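Local coordinates for protein putative NADPH-dependent oxidoreductase (Desulfitobacterium hafniense DCB-2, PDB 3DB2) that is a putative NADPH-dependent oxidoreductase that probably binds the dinucleotide in its Rossmann domain and pairs through the open sheet of its second domain, at residues C[149-154]-C[244-249]; C[251-256]-C[272-277]. All coordinates share one frame; numbering follows the deposited sequence. Where two conformers were deposited one is given.

Interaction 1. Residues C[149-154]-C[244-249]; sequences SIEAVF and NVYGTK
The ring of Tyr246 meets the carboxylate of Glu151 at its edge: Glu151 CG lies in the ring plane there, and the two planes stand 71° apart. Tyr246 CE2 comes to 3.3 Å from Glu151 CD, while the hydroxyl OH donates to Glu151 OE1 at 2.7 Å from above the carboxylate plane. The amide of Asn244 is also turned steeply to the carboxylate; Asn244 ND2 reaches Glu151 OE1 at 3.2 Å, nearly along the C-O axis and within its own amide plane. One buried oxygen thus accepts from two donors, which would probably favour the ionised form, and Glu151 OE2 is hydrogen-bonded to Tyr230 OH of the second subunit. Glutamate suits the place because its chain, extended beyond CG, carries the carboxylate across to the next strand. An alanine here would remove the acceptor that Asn244 and Tyr246 share, and would probably leave both poorly satisfied and weaken the tie to the second subunit. Beneath these groups the backbones pair antiparallel: Glu151 and Asn244 form a hydrogen-bonded pair, in which Glu151 N to Asn244 O and Asn244 N to Glu151 O both measure 2.8 Å, and Ile150 faces Val245 in a non-hydrogen-bonded one. On the face of Ile150 and Val245 the branched side chains lie side by side, Ile150 CG1 4.0 Å from Val245 CG2, and Ile150 continues onto Leu190 and Leu194 of helix 183-194. An open, largely antiparallel sheet with helices packed on one face and a second subunit on the other is consistent with the C-terminal domain of the GFO/IDH/MocA family.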
loop_
_atom_site.group_PDB
_atom_site.type_symbol
_atom_site.label_atom_id
_atom_site.label_comp_id
_atom_site.label_asym_id
_atom_site.label_seq_id
_atom_site.Cartn_x
_atom_site.Cartn_y
_atom_site.Cartn_z
ATOM N N SER C 149 8.346 1.987 -7.103
ATOM C CA SER C 149 7.638 1.081 -6.192
ATOM C C SER C 149 6.312 0.601 -6.803
ATOM O O SER C 149 5.764 1.174 -7.732
ATOM C CB SER C 149 7.379 1.760 -4.859
ATOM O OG SER C 149 6.496 2.850 -4.943
ATOM N N ILE C 150 5.799 -0.487 -6.205
ATOM C CA ILE C 150 4.516 -1.057 -6.567
ATOM C C ILE C 150 3.750 -1.375 -5.281
ATOM O O ILE C 150 4.353 -1.752 -4.295
ATOM C CB ILE C 150 4.642 -2.314 -7.435
ATOM C CG1 ILE C 150 5.194 -2.025 -8.828
ATOM C CG2 ILE C 150 3.310 -3.070 -7.511
ATOM C CD1 ILE C 150 5.497 -3.304 -9.585
ATOM N N GLU C 151 2.419 -1.198 -5.317
ATOM C CA GLU C 151 1.577 -1.606 -4.204
ATOM C C GLU C 151 0.521 -2.591 -4.728
ATOM O O GLU C 151 -0.173 -2.204 -5.656
ATOM C CB GLU C 151 0.852 -0.426 -3.551
ATOM C CG GLU C 151 1.828 0.647 -3.116
ATOM C CD GLU C 151 1.165 2.019 -3.068
ATOM O OE1 GLU C 151 0.051 2.205 -3.604
ATOM O OE2 GLU C 151 1.831 2.923 -2.509
ATOM N N ALA C 152 0.478 -3.773 -4.169
ATOM C CA ALA C 152 -0.415 -4.835 -4.619
ATOM C C ALA C 152 -1.320 -5.220 -3.456
ATOM O O ALA C 152 -0.849 -5.208 -2.310
ATOM C CB ALA C 152 0.368 -6.040 -5.101
ATOM N N VAL C 153 -2.582 -5.524 -3.725
ATOM C CA VAL C 153 -3.485 -5.897 -2.639
ATOM C C VAL C 153 -4.333 -7.075 -3.113
ATOM O O VAL C 153 -4.774 -7.051 -4.257
ATOM C CB VAL C 153 -4.424 -4.757 -2.229
ATOM C CG1 VAL C 153 -5.460 -5.194 -1.200
ATOM C CG2 VAL C 153 -3.610 -3.582 -1.691
ATOM N N PHE C 154 -4.547 -8.050 -2.244
ATOM C CA PHE C 154 -5.512 -9.109 -2.579
ATOM C C PHE C 154 -6.201 -9.425 -1.223
ATOM O O PHE C 154 -5.590 -9.862 -0.272
ATOM C CB PHE C 154 -4.901 -10.293 -3.253
ATOM C CG PHE C 154 -5.878 -11.249 -3.959
ATOM C CD1 PHE C 154 -7.238 -11.131 -3.839
ATOM C CD2 PHE C 154 -5.352 -12.279 -4.741
ATOM C CE1 PHE C 154 -8.143 -11.986 -4.470
ATOM C CE2 PHE C 154 -6.223 -13.147 -5.377
ATOM C CZ PHE C 154 -7.593 -13.010 -5.225
ATOM N N ASN C 244 -0.831 -0.969 -8.056
ATOM C CA ASN C 244 -0.494 0.422 -8.347
ATOM C C ASN C 244 1.016 0.381 -8.635
ATOM O O ASN C 244 1.800 -0.135 -7.849
ATOM C CB ASN C 244 -0.746 1.396 -7.214
ATOM C CG ASN C 244 -2.194 1.395 -6.746
ATOM O OD1 ASN C 244 -3.086 1.311 -7.563
ATOM N ND2 ASN C 244 -2.421 1.486 -5.459
ATOM N N VAL C 245 1.395 0.925 -9.758
ATOM C CA VAL C 245 2.771 1.035 -10.198
ATOM C C VAL C 245 3.119 2.532 -10.335
ATOM O O VAL C 245 2.396 3.243 -11.028
ATOM C CB VAL C 245 2.967 0.359 -11.554
ATOM C CG1 VAL C 245 4.420 0.370 -11.964
ATOM C CG2 VAL C 245 2.429 -1.072 -11.503
ATOM N N TYR C 246 4.189 2.927 -9.686
ATOM C CA TYR C 246 4.651 4.306 -9.677
ATOM C C TYR C 246 5.899 4.402 -10.561
ATOM O O TYR C 246 6.882 3.716 -10.251
ATOM C CB TYR C 246 4.969 4.722 -8.238
ATOM C CG TYR C 246 3.705 4.618 -7.391
ATOM C CD1 TYR C 246 2.734 5.606 -7.459
ATOM C CD2 TYR C 246 3.467 3.541 -6.541
ATOM C CE1 TYR C 246 1.583 5.521 -6.699
ATOM C CE2 TYR C 246 2.306 3.485 -5.785
ATOM C CZ TYR C 246 1.351 4.463 -5.852
ATOM O OH TYR C 246 0.164 4.423 -5.105
ATOM N N GLY C 247 5.805 5.237 -11.580
ATOM C CA GLY C 247 6.834 5.428 -12.589
ATOM C C GLY C 247 7.262 6.879 -12.635
ATOM O O GLY C 247 6.519 7.728 -12.106
ATOM N N THR C 248 8.458 7.135 -13.209
ATOM C CA THR C 248 8.965 8.523 -13.161
ATOM C C THR C 248 8.227 9.415 -14.142
ATOM O O THR C 248 8.232 10.641 -13.965
ATOM C CB THR C 248 10.488 8.581 -13.416
ATOM O OG1 THR C 248 10.713 7.858 -14.642
ATOM C CG2 THR C 248 11.305 7.882 -12.333
ATOM N N LYS C 249 7.594 8.847 -15.160
ATOM C CA LYS C 249 6.789 9.561 -16.127
ATOM C C LYS C 249 5.285 9.369 -15.933
ATOM O O LYS C 249 4.478 10.166 -16.385
ATOM C CB LYS C 249 7.058 9.098 -17.561
ATOM C CG LYS C 249 8.463 9.185 -18.111
ATOM C CD LYS C 249 8.451 9.040 -19.630
ATOM C CE LYS C 249 8.932 7.707 -20.137
ATOM N NZ LYS C 249 10.407 7.510 -20.161
#

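Interaction 2. Residues C[251-256]-C[272-277]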
loop_
_atom_site.group_PDB
_atom_site.type_symbol
_atom_site.label_atom_id
_atom_site.label_comp_id
_atom_site.label_asym_id
_atom_site.label_seq_id
_atom_site.Cartn_x
_atom_site.Cartn_y
_atom_site.Cartn_z
ATOM N N ASN C 251 2.006 6.919 -13.553
ATOM C CA ASN C 251 1.596 5.844 -12.633
ATOM C C ASN C 251 0.487 5.000 -13.257
ATOM O O ASN C 251 -0.324 5.521 -14.007
ATOM C CB ASN C 251 1.096 6.450 -11.346
ATOM C CG ASN C 251 2.127 7.264 -10.613
ATOM O OD1 ASN C 251 3.308 7.001 -10.633
ATOM N ND2 ASN C 251 1.652 8.314 -9.934
ATOM N N LEU C 252 0.437 3.721 -12.914
ATOM C CA LEU C 252 -0.661 2.860 -13.326
ATOM C C LEU C 252 -1.467 2.406 -12.103
ATOM O O LEU C 252 -0.847 2.033 -11.090
ATOM C CB LEU C 252 -0.119 1.632 -14.022
ATOM C CG LEU C 252 0.841 1.819 -15.174
ATOM C CD1 LEU C 252 1.430 0.487 -15.597
ATOM C CD2 LEU C 252 0.119 2.515 -16.323
ATOM N N PHE C 253 -2.764 2.413 -12.264
ATOM C CA PHE C 253 -3.698 1.934 -11.232
ATOM C C PHE C 253 -4.621 0.889 -11.845
ATOM O O PHE C 253 -5.438 1.187 -12.699
ATOM C CB PHE C 253 -4.552 3.062 -10.660
ATOM C CG PHE C 253 -3.765 4.263 -10.182
ATOM C CD1 PHE C 253 -2.936 4.148 -9.082
ATOM C CD2 PHE C 253 -3.881 5.481 -10.848
ATOM C CE1 PHE C 253 -2.227 5.259 -8.640
ATOM C CE2 PHE C 253 -3.152 6.589 -10.413
ATOM C CZ PHE C 253 -2.304 6.454 -9.339
ATOM N N TYR C 254 -4.487 -0.339 -11.388
ATOM C CA TYR C 254 -5.258 -1.488 -11.842
ATOM C C TYR C 254 -6.142 -2.003 -10.696
ATOM O O TYR C 254 -5.663 -2.096 -9.559
ATOM C CB TYR C 254 -4.343 -2.601 -12.302
ATOM C CG TYR C 254 -4.926 -3.944 -12.641
ATOM C CD1 TYR C 254 -5.667 -4.128 -13.802
ATOM C CD2 TYR C 254 -4.735 -5.056 -11.817
ATOM C CE1 TYR C 254 -6.203 -5.361 -14.109
ATOM C CE2 TYR C 254 -5.272 -6.298 -12.149
ATOM C CZ TYR C 254 -6.008 -6.447 -13.296
ATOM O OH TYR C 254 -6.558 -7.658 -13.675
ATOM N N GLN C 255 -7.374 -2.306 -11.035
ATOM C CA GLN C 255 -8.381 -2.913 -10.195
ATOM C C GLN C 255 -9.034 -4.093 -10.910
ATOM O O GLN C 255 -9.394 -3.946 -12.072
ATOM C CB GLN C 255 -9.501 -1.920 -9.828
ATOM C CG GLN C 255 -9.184 -0.931 -8.736
ATOM C CD GLN C 255 -9.325 -1.464 -7.327
ATOM O OE1 GLN C 255 -9.862 -2.548 -7.093
ATOM N NE2 GLN C 255 -8.841 -0.720 -6.329
ATOM N N LEU C 256 -9.184 -5.219 -10.240
ATOM C CA LEU C 256 -9.930 -6.343 -10.822
ATOM C C LEU C 256 -11.068 -6.790 -9.924
ATOM O O LEU C 256 -10.877 -6.811 -8.707
ATOM C CB LEU C 256 -8.961 -7.485 -11.074
ATOM C CG LEU C 256 -9.558 -8.840 -11.473
ATOM C CD1 LEU C 256 -10.034 -8.739 -12.923
ATOM C CD2 LEU C 256 -8.518 -9.908 -11.218
ATOM N N THR C 272 -10.076 -2.570 -14.685
ATOM C CA THR C 272 -9.847 -1.238 -15.195
ATOM C C THR C 272 -8.331 -0.970 -14.999
ATOM O O THR C 272 -7.832 -1.347 -13.932
ATOM C CB THR C 272 -10.504 -0.055 -14.487
ATOM O OG1 THR C 272 -10.544 -0.341 -13.075
ATOM C CG2 THR C 272 -11.917 0.203 -14.971
ATOM N N LEU C 273 -7.751 -0.358 -16.000
ATOM C CA LEU C 273 -6.356 0.086 -15.871
ATOM C C LEU C 273 -6.339 1.584 -16.192
ATOM O O LEU C 273 -6.853 1.942 -17.243
ATOM C CB LEU C 273 -5.425 -0.696 -16.766
ATOM C CG LEU C 273 -3.946 -0.276 -16.823
ATOM C CD1 LEU C 273 -3.261 -0.385 -15.476
ATOM C CD2 LEU C 273 -3.190 -1.067 -17.877
ATOM N N ILE C 274 -5.764 2.367 -15.290
ATOM C CA ILE C 274 -5.768 3.828 -15.528
ATOM C C ILE C 274 -4.327 4.270 -15.464
ATOM O O ILE C 274 -3.577 3.789 -14.630
ATOM C CB ILE C 274 -6.697 4.504 -14.523
ATOM C CG1 ILE C 274 -8.195 4.357 -14.891
ATOM C CG2 ILE C 274 -6.279 5.951 -14.314
ATOM C CD1 ILE C 274 -8.672 5.509 -15.764
ATOM N N LYS C 275 -3.920 5.145 -16.374
ATOM C CA LYS C 275 -2.628 5.776 -16.432
ATOM C C LYS C 275 -2.742 7.237 -15.959
ATOM O O LYS C 275 -3.562 7.996 -16.477
ATOM C CB LYS C 275 -2.066 5.795 -17.850
ATOM C CG LYS C 275 -0.623 6.184 -18.037
ATOM C CD LYS C 275 -0.335 6.486 -19.519
ATOM C CE LYS C 275 1.119 6.215 -19.878
ATOM N NZ LYS C 275 1.437 6.708 -21.249
ATOM N N ARG C 276 -1.917 7.587 -14.996
ATOM C CA ARG C 276 -1.845 8.963 -14.506
ATOM C C ARG C 276 -0.554 9.578 -15.034
ATOM O O ARG C 276 0.521 9.068 -14.692
ATOM C CB ARG C 276 -1.908 9.030 -12.985
ATOM C CG ARG C 276 -1.681 10.475 -12.488
ATOM C CD ARG C 276 -1.900 10.540 -10.969
ATOM N NE ARG C 276 -3.336 10.325 -10.752
ATOM C CZ ARG C 276 -3.885 10.368 -9.539
ATOM N NH1 ARG C 276 -3.097 10.614 -8.498
ATOM N NH2 ARG C 276 -5.190 10.167 -9.418
ATOM N N GLU C 277 -0.646 10.625 -15.861
ATOM C CA GLU C 277 0.574 11.124 -16.496
ATOM C C GLU C 277 0.549 12.639 -16.544
ATOM O O GLU C 277 -0.529 13.193 -16.345
ATOM C CB GLU C 277 0.693 10.579 -17.927
ATOM C CG GLU C 277 -0.489 11.046 -18.754
ATOM C CD GLU C 277 -0.496 10.605 -20.190
ATOM O OE1 GLU C 277 0.491 9.976 -20.602
ATOM O OE2 GLU C 277 -1.509 10.891 -20.862
HETATM O O HOH W 1 -8.143 1.302 -12.106
#
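Leu273 CD1 sits at the apolar centre, 4.0 Å from both Leu252 CB and Tyr254 CB; with CG anti to the backbone N and chi2 at 61°, the methyl comes nearer the neighbouring strand. The two strands are antiparallel neighbours in the large mixed sheet of the GFO/IDH/MocA-type C-terminal domain, and the face bearing Leu252, Tyr254 and Leu273 is covered in part by helix 130-140, where Met135 touches both Tyr254 and Leu273. Leucine and tyrosine suit this side, being bulky enough to fill the layer between sheet and helix. Farther along, Leu252 lies beside the aliphatic stem of Lys275, whose extended chain takes its amine away to a salt bridge with Glu143.

Through the backbone, three hydrogen-bonded pairs, Asn251 with Arg276, Phe253 with Ile274 and Gln255 with Thr272, alternate with two non-hydrogen-bonded ones. Five of the six bonds are met in the carbonyl plane or nearly along the C=O axis; Ile274 N instead approaches Phe253 O from 29° above the plane.

On the other face Phe253 puts CE2 over the guanidinium of Arg276, 3.7 Å above its plane and offset toward the rim. The planes stand 71° apart, so the ring presents its edge, with Arg276 NE near the ring plane, and this is no parallel stack. Arginine fits here because its methylenes pass the ring while the charged end reaches farther: NE forms a salt bridge with Asp292, and NH1 bonds to Gly239 O of the second subunit. Asn251 ND2 likewise reaches Pro238 O of that subunit. Near the opposite end of the pairing, water 1 donates to Phe253 O at 2.8 Å and lies 3.1 Å from Thr272 OG1.

In the fold
Interactions 1 and 2 lie in series along the chain, their centres 9 Å apart, within the mixed sheet of the C-terminal domain. Strands 147-155, 240-247, 250-256 and 271-278 stand next to one another in that order, so the two contacts are consecutive steps across the sheet. Strands 240-247 and 250-256 join them, with a probable hydrogen bond from Leu252 N to Val245 O, 2.8 Å. Strand 147-155 is drawn in from some 90 residues earlier, whereas the last two strands are close in sequence. Both contacts touch the second subunit, which makes this sheet, separate from the parallel Rossmann sheet, part of the dimer interface.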